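Local coordinates for uncharacterized conserved protein (Methanopyrus kandleri AV19, PDB 2QYA) that is of unknown function, belongs to the DUF424 family, and packs as a two-fold symmetric pair of chains in the crystal, at the interface of chains A and B. Residues are numbered along the deposited sequence; one frame, centred on the assembly and turned at random. Chains: chain A/B, Uncharacterized conserved protein.

Contact 1: the interface of chains A and B. Residues chain A 38-39, 44-45, 75; chain B 14-15, 69-70.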
ATOM      1  N   LEU A  38      10.047  16.587  -3.115  1.00 75.31           N
ATOM      2  CA  LEU A  38       9.772  15.456  -2.256  1.00 74.41           C
ATOM      3  C   LEU A  38      10.338  15.733  -0.872  1.00 73.10           C
ATOM      4  O   LEU A  38      11.520  16.022  -0.712  1.00 72.92           O
ATOM      5  CB  LEU A  38      10.305  14.133  -2.841  1.00 74.52           C
ATOM      6  CG  LEU A  38      10.115  12.861  -1.987  1.00 75.45           C
ATOM      7  CD1 LEU A  38       8.648  12.585  -1.597  1.00 75.65           C
ATOM      8  CD2 LEU A  38      10.740  11.624  -2.634  1.00 75.07           C
ATOM      9  N   HIS A  39       9.456  15.663   0.114  1.00 72.10           N
ATOM     10  CA  HIS A  39       9.834  15.714   1.523  1.00 71.01           C
ATOM     11  C   HIS A  39       9.985  14.282   2.033  1.00 69.39           C
ATOM     12  O   HIS A  39       9.010  13.533   2.079  1.00 68.70           O
ATOM     13  CB  HIS A  39       8.759  16.462   2.326  1.00 71.36           C
ATOM     14  CG  HIS A  39       8.331  17.753   1.699  1.00 72.21           C
ATOM     15  ND1 HIS A  39       7.226  17.853   0.882  1.00 73.38           N
ATOM     16  CD2 HIS A  39       8.873  18.994   1.753  1.00 72.93           C
ATOM     17  CE1 HIS A  39       7.097  19.102   0.470  1.00 73.45           C
ATOM     18  NE2 HIS A  39       8.082  19.816   0.986  1.00 73.28           N
ATOM     19  N   PHE A  44       5.950   9.176   6.867  1.00 56.30           N
ATOM     20  CA  PHE A  44       5.995   8.238   5.733  1.00 55.08           C
ATOM     21  C   PHE A  44       7.244   7.374   5.688  1.00 54.62           C
ATOM     22  O   PHE A  44       7.183   6.171   5.402  1.00 53.94           O
ATOM     23  CB  PHE A  44       5.881   8.996   4.418  1.00 54.43           C
ATOM     24  CG  PHE A  44       4.482   9.297   4.026  1.00 54.14           C
ATOM     25  CD1 PHE A  44       3.755   8.395   3.261  1.00 53.84           C
ATOM     26  CD2 PHE A  44       3.876  10.485   4.422  1.00 54.00           C
ATOM     27  CE1 PHE A  44       2.448   8.671   2.891  1.00 54.82           C
ATOM     28  CE2 PHE A  44       2.556  10.775   4.061  1.00 54.96           C
ATOM     29  CZ  PHE A  44       1.840   9.867   3.290  1.00 54.48           C
ATOM     30  N   TYR A  45       8.384   8.001   5.950  1.00 54.27           N
ATOM     31  CA  TYR A  45       9.648   7.300   5.971  1.00 53.78           C
ATOM     32  C   TYR A  45      10.129   7.319   7.402  1.00 53.97           C
ATOM     33  O   TYR A  45      10.491   8.366   7.920  1.00 55.33           O
ATOM     34  CB  TYR A  45      10.653   8.010   5.082  1.00 53.27           C
ATOM     35  CG  TYR A  45      10.192   8.228   3.664  1.00 53.22           C
ATOM     36  CD1 TYR A  45      10.269   7.209   2.718  1.00 51.01           C
ATOM     37  CD2 TYR A  45       9.702   9.473   3.255  1.00 53.16           C
ATOM     38  CE1 TYR A  45       9.849   7.432   1.386  1.00 52.56           C
ATOM     39  CE2 TYR A  45       9.281   9.700   1.932  1.00 52.75           C
ATOM     40  CZ  TYR A  45       9.364   8.675   1.014  1.00 53.03           C
ATOM     41  OH  TYR A  45       8.967   8.896  -0.283  1.00 55.09           O
ATOM     42  N   ASN A  75       8.500  -0.013  -1.980  1.00 36.46           N
ATOM     43  CA  ASN A  75       9.006   1.288  -2.322  1.00 37.28           C
ATOM     44  C   ASN A  75      10.372   1.393  -1.641  1.00 36.91           C
ATOM     45  O   ASN A  75      10.460   1.235  -0.424  1.00 34.62           O
ATOM     46  CB  ASN A  75       8.105   2.397  -1.774  1.00 38.61           C
ATOM     47  CG  ASN A  75       6.651   1.962  -1.612  1.00 43.02           C
ATOM     48  OD1 ASN A  75       6.100   2.050  -0.510  1.00 46.22           O
ATOM     49  ND2 ASN A  75       6.021   1.480  -2.706  1.00 42.59           N
TER
ATOM     50  N   GLY B  14       5.988   5.165   3.196  1.00 44.44           N
ATOM     51  CA  GLY B  14       6.893   5.515   2.090  1.00 44.34           C
ATOM     52  C   GLY B  14       6.240   6.331   0.988  1.00 45.06           C
ATOM     53  O   GLY B  14       5.806   7.453   1.218  1.00 45.89           O
ATOM     54  N   ASP B  15       6.173   5.755  -0.209  1.00 45.38           N
ATOM     55  CA  ASP B  15       5.516   6.326  -1.396  1.00 45.34           C
ATOM     56  C   ASP B  15       4.001   6.231  -1.401  1.00 44.79           C
ATOM     57  O   ASP B  15       3.341   6.821  -2.265  1.00 46.23           O
ATOM     58  CB  ASP B  15       5.869   5.453  -2.593  1.00 45.73           C
ATOM     59  CG  ASP B  15       7.100   5.862  -3.253  1.00 47.70           C
ATOM     60  OD1 ASP B  15       7.531   7.020  -3.031  1.00 53.03           O
ATOM     61  OD2 ASP B  15       7.623   5.027  -4.008  1.00 47.65           O
ATOM     62  N   GLU B  69       1.320  13.307  -4.875  1.00 65.25           N
ATOM     63  CA  GLU B  69       2.610  13.008  -4.218  1.00 63.74           C
ATOM     64  C   GLU B  69       2.799  11.523  -3.975  1.00 61.59           C
ATOM     65  O   GLU B  69       3.923  11.039  -4.024  1.00 62.15           O
ATOM     66  CB  GLU B  69       2.760  13.765  -2.888  1.00 64.35           C
ATOM     67  CG  GLU B  69       4.078  14.602  -2.731  1.00 67.33           C
ATOM     68  CD  GLU B  69       5.241  13.866  -2.031  1.00 70.12           C
ATOM     69  OE1 GLU B  69       5.851  14.449  -1.090  1.00 69.74           O
ATOM     70  OE2 GLU B  69       5.558  12.716  -2.429  1.00 71.97           O
ATOM     71  N   LYS B  70       1.704  10.802  -3.726  1.00 58.54           N
ATOM     72  CA  LYS B  70       1.779   9.397  -3.319  1.00 55.04           C
ATOM     73  C   LYS B  70       0.928   8.491  -4.182  1.00 52.92           C
ATOM     74  O   LYS B  70      -0.088   8.922  -4.736  1.00 52.25           O
ATOM     75  CB  LYS B  70       1.307   9.236  -1.872  1.00 54.63           C
ATOM     76  CG  LYS B  70       2.007  10.116  -0.863  1.00 54.77           C
ATOM     77  CD  LYS B  70       3.383   9.586  -0.496  1.00 53.01           C
ATOM     78  CE  LYS B  70       4.153  10.630   0.288  1.00 53.21           C
ATOM     79  NZ  LYS B  70       5.380  10.067   0.902  1.00 51.98           N
TER
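The turn between strands 6-13 and 16-23 of chain B carries B:Gly14 against a loop of chain A, where A:Phe44 and A:Tyr45 receive it. The backbone amide N of B:Gly14 donates to the carbonyl O of A:Phe44 at 2.7 Å; it approaches from above the carbonyl plane, 41° out of it. Beside this bond the A:Phe44 ring takes the ammonium NZ of B:Lys70 over one face, 3.6 Å from the ring centroid and offset toward the rim, a cation-pi contact. B:Lys70 reaches it by bending at its second torsion (chi2 -78°) and then running extended, which lays CD and CE along the CD1-CE1 side of the ring. Its NZ also bonds the carbonyl O of B:Gly14 at 2.7 Å, and this bond within chain B would help keep the ammonium over the ring. The neighbouring A:Tyr45 meets the glycine with its ring, CE1 lying 3.6 Å from CA of B:Gly14. Replacing A:Phe44 by alanine is likely to leave the ammonium of B:Lys70 without its aromatic partner and open a gap beside its methylenes. To one flank, A:Asn75 and B:Asp15 pass side by side with their ends pointing opposite ways, CG of A:Asn75 3.7 Å from CB of B:Asp15. On the other, B:Glu69 comes in square to A:Leu38 and turns both carboxylate oxygens to the methyl CD1, OE1 of B:Glu69 lying 3.4 Å from CD1 of A:Leu38, polar against apolar. The patch thus joins turn and loop through a backbone bond and a lysine-covered ring, and may help hold the chains together if this dimer forms in solution.

Contact 2: the interface of chains A and B. Residues chain A 12-14, 16-17, 70; chain B 44-45.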
ATOM      1  N   GLY A  12       0.691  -3.511   7.049  1.00 43.00           N
ATOM      2  CA  GLY A  12      -0.355  -4.175   6.299  1.00 43.05           C
ATOM      3  C   GLY A  12      -1.725  -3.599   6.623  1.00 43.33           C
ATOM      4  O   GLY A  12      -2.073  -3.456   7.800  1.00 42.84           O
ATOM      5  N   THR A  13      -2.498  -3.274   5.579  1.00 42.66           N
ATOM      6  CA  THR A  13      -3.871  -2.824   5.725  1.00 43.36           C
ATOM      7  C   THR A  13      -4.729  -3.236   4.527  1.00 42.57           C
ATOM      8  O   THR A  13      -4.265  -3.200   3.393  1.00 42.59           O
ATOM      9  CB  THR A  13      -3.957  -1.307   5.968  1.00 44.49           C
ATOM     10  OG1 THR A  13      -2.856  -0.646   5.319  1.00 46.03           O
ATOM     11  CG2 THR A  13      -3.864  -1.048   7.486  1.00 46.63           C
ATOM     12  N   GLY A  14      -5.973  -3.642   4.786  1.00 41.09           N
ATOM     13  CA  GLY A  14      -6.851  -4.152   3.723  1.00 39.65           C
ATOM     14  C   GLY A  14      -6.240  -5.343   2.991  1.00 38.56           C
ATOM     15  O   GLY A  14      -6.005  -6.400   3.593  1.00 37.70           O
ATOM     16  N   THR A  16      -3.327  -5.127   1.274  1.00 36.95           N
ATOM     17  CA  THR A  16      -2.047  -4.501   0.907  1.00 37.26           C
ATOM     18  C   THR A  16      -0.991  -4.574   2.045  1.00 37.79           C
ATOM     19  O   THR A  16      -1.259  -4.175   3.189  1.00 37.78           O
ATOM     20  CB  THR A  16      -2.265  -2.986   0.593  1.00 36.83           C
ATOM     21  OG1 THR A  16      -3.364  -2.799  -0.309  1.00 37.39           O
ATOM     22  CG2 THR A  16      -1.024  -2.355  -0.028  1.00 37.89           C
ATOM     23  N   VAL A  17       0.212  -5.065   1.733  1.00 38.06           N
ATOM     24  CA  VAL A  17       1.352  -4.926   2.659  1.00 36.71           C
ATOM     25  C   VAL A  17       2.350  -4.053   1.930  1.00 36.47           C
ATOM     26  O   VAL A  17       2.760  -4.359   0.799  1.00 35.36           O
ATOM     27  CB  VAL A  17       2.000  -6.279   3.038  1.00 36.91           C
ATOM     28  CG1 VAL A  17       3.301  -6.077   3.825  1.00 36.80           C
ATOM     29  CG2 VAL A  17       1.063  -7.128   3.835  1.00 36.65           C
ATOM     30  N   LYS A  70      -1.896 -11.355   0.124  1.00 36.73           N
ATOM     31  CA  LYS A  70      -1.972  -9.925  -0.005  1.00 36.24           C
ATOM     32  C   LYS A  70      -1.149  -9.513  -1.191  1.00 36.37           C
ATOM     33  O   LYS A  70      -0.251 -10.247  -1.619  1.00 36.54           O
ATOM     34  CB  LYS A  70      -1.410  -9.241   1.272  1.00 35.90           C
ATOM     35  CG  LYS A  70      -2.110  -9.591   2.580  1.00 33.13           C
ATOM     36  CD  LYS A  70      -3.446  -8.887   2.709  1.00 32.93           C
ATOM     37  CE  LYS A  70      -4.256  -9.497   3.871  1.00 35.02           C
ATOM     38  NZ  LYS A  70      -5.540  -8.752   4.138  1.00 38.19           N
TER
ATOM     39  N   PHE B  44      -5.386  -6.235   9.817  1.00 50.03           N
ATOM     40  CA  PHE B  44      -5.651  -5.745   8.461  1.00 48.60           C
ATOM     41  C   PHE B  44      -6.930  -4.895   8.327  1.00 48.48           C
ATOM     42  O   PHE B  44      -6.941  -3.905   7.581  1.00 48.13           O
ATOM     43  CB  PHE B  44      -5.576  -6.902   7.430  1.00 47.89           C
ATOM     44  CG  PHE B  44      -4.142  -7.303   7.070  1.00 45.53           C
ATOM     45  CD1 PHE B  44      -3.467  -6.666   6.026  1.00 43.93           C
ATOM     46  CD2 PHE B  44      -3.465  -8.278   7.799  1.00 42.73           C
ATOM     47  CE1 PHE B  44      -2.156  -7.000   5.714  1.00 43.11           C
ATOM     48  CE2 PHE B  44      -2.132  -8.613   7.506  1.00 42.54           C
ATOM     49  CZ  PHE B  44      -1.484  -7.983   6.456  1.00 42.86           C
ATOM     50  N   TYR B  45      -7.978  -5.229   9.078  1.00 48.40           N
ATOM     51  CA  TYR B  45      -9.309  -4.647   8.799  1.00 49.35           C
ATOM     52  C   TYR B  45      -9.807  -3.539   9.745  1.00 49.39           C
ATOM     53  O   TYR B  45     -10.725  -2.796   9.396  1.00 49.67           O
ATOM     54  CB  TYR B  45     -10.363  -5.747   8.539  1.00 49.73           C
ATOM     55  CG  TYR B  45      -9.998  -6.547   7.313  1.00 50.92           C
ATOM     56  CD1 TYR B  45     -10.283  -6.062   6.031  1.00 50.24           C
ATOM     57  CD2 TYR B  45      -9.282  -7.738   7.426  1.00 51.48           C
ATOM     58  CE1 TYR B  45      -9.908  -6.762   4.906  1.00 52.13           C
ATOM     59  CE2 TYR B  45      -8.894  -8.454   6.299  1.00 52.00           C
ATOM     60  CZ  TYR B  45      -9.215  -7.969   5.043  1.00 52.55           C
ATOM     61  OH  TYR B  45      -8.828  -8.690   3.919  1.00 54.46           O
TER
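B:Phe44, on the short helical turn 42-45 of chain B, pushes its ring against the strand hairpin of chain A formed by 6-13 and 16-23. This is the tight part of the contact: CE1 of the ring lies 3.4 Å from CA of A:Gly12, where the glycine has no side chain to hold the ring off. At the rim, in the ring plane, the methyl CG2 of A:Val17 comes within 3.7 Å of CE1. One face is covered by A:Lys70, whose CE methylene stands 3.7 Å from the ring centroid, offset toward the rim, in a CH-pi contact. The lysine runs antiparallel to the phenylalanine side chain, and CG of B:Phe44 points away from its own carbonyl carbon (chi1 -78°), which turns the ring toward the hairpin while the carbonyl O stays available to A:Gly14. The amide N of A:Gly14 donates to that O at 3.0 Å, nearly straight at the hydrogen (168°). The looser side lies toward B:Tyr45, which has 18 Å² hidden by chain A against 75 Å² for B:Phe44. Here the ammonium NZ of A:Lys70 makes a weak hydrogen bond to the phenol OH of B:Tyr45 at 3.3 Å, while also bonding the carbonyl O of A:Gly14 in its own chain. The site seats an aromatic side chain of one copy on the hairpin of the other and would favour a definite register between the two chains.

Contact 1 and contact 2 lie about 18 Å apart between the centres of their C-alpha atoms, and the two-fold relates their cores: A:Phe44 and A:Tyr45 with B:Gly14 and B:Lys70 in contact 1 become B:Phe44 and B:Tyr45 with A:Gly14 and A:Lys70 in contact 2, with small differences in how the lysine meets the ring. They show complementary parts of one repeated arrangement, contact 1 the flanks at A:Leu38 and A:Asn75, contact 2 the hairpin surface at A:Gly12 and A:Val17. Such reciprocal pairing would resist rotation between copies, although the structure alone does not show that the dimer is biological.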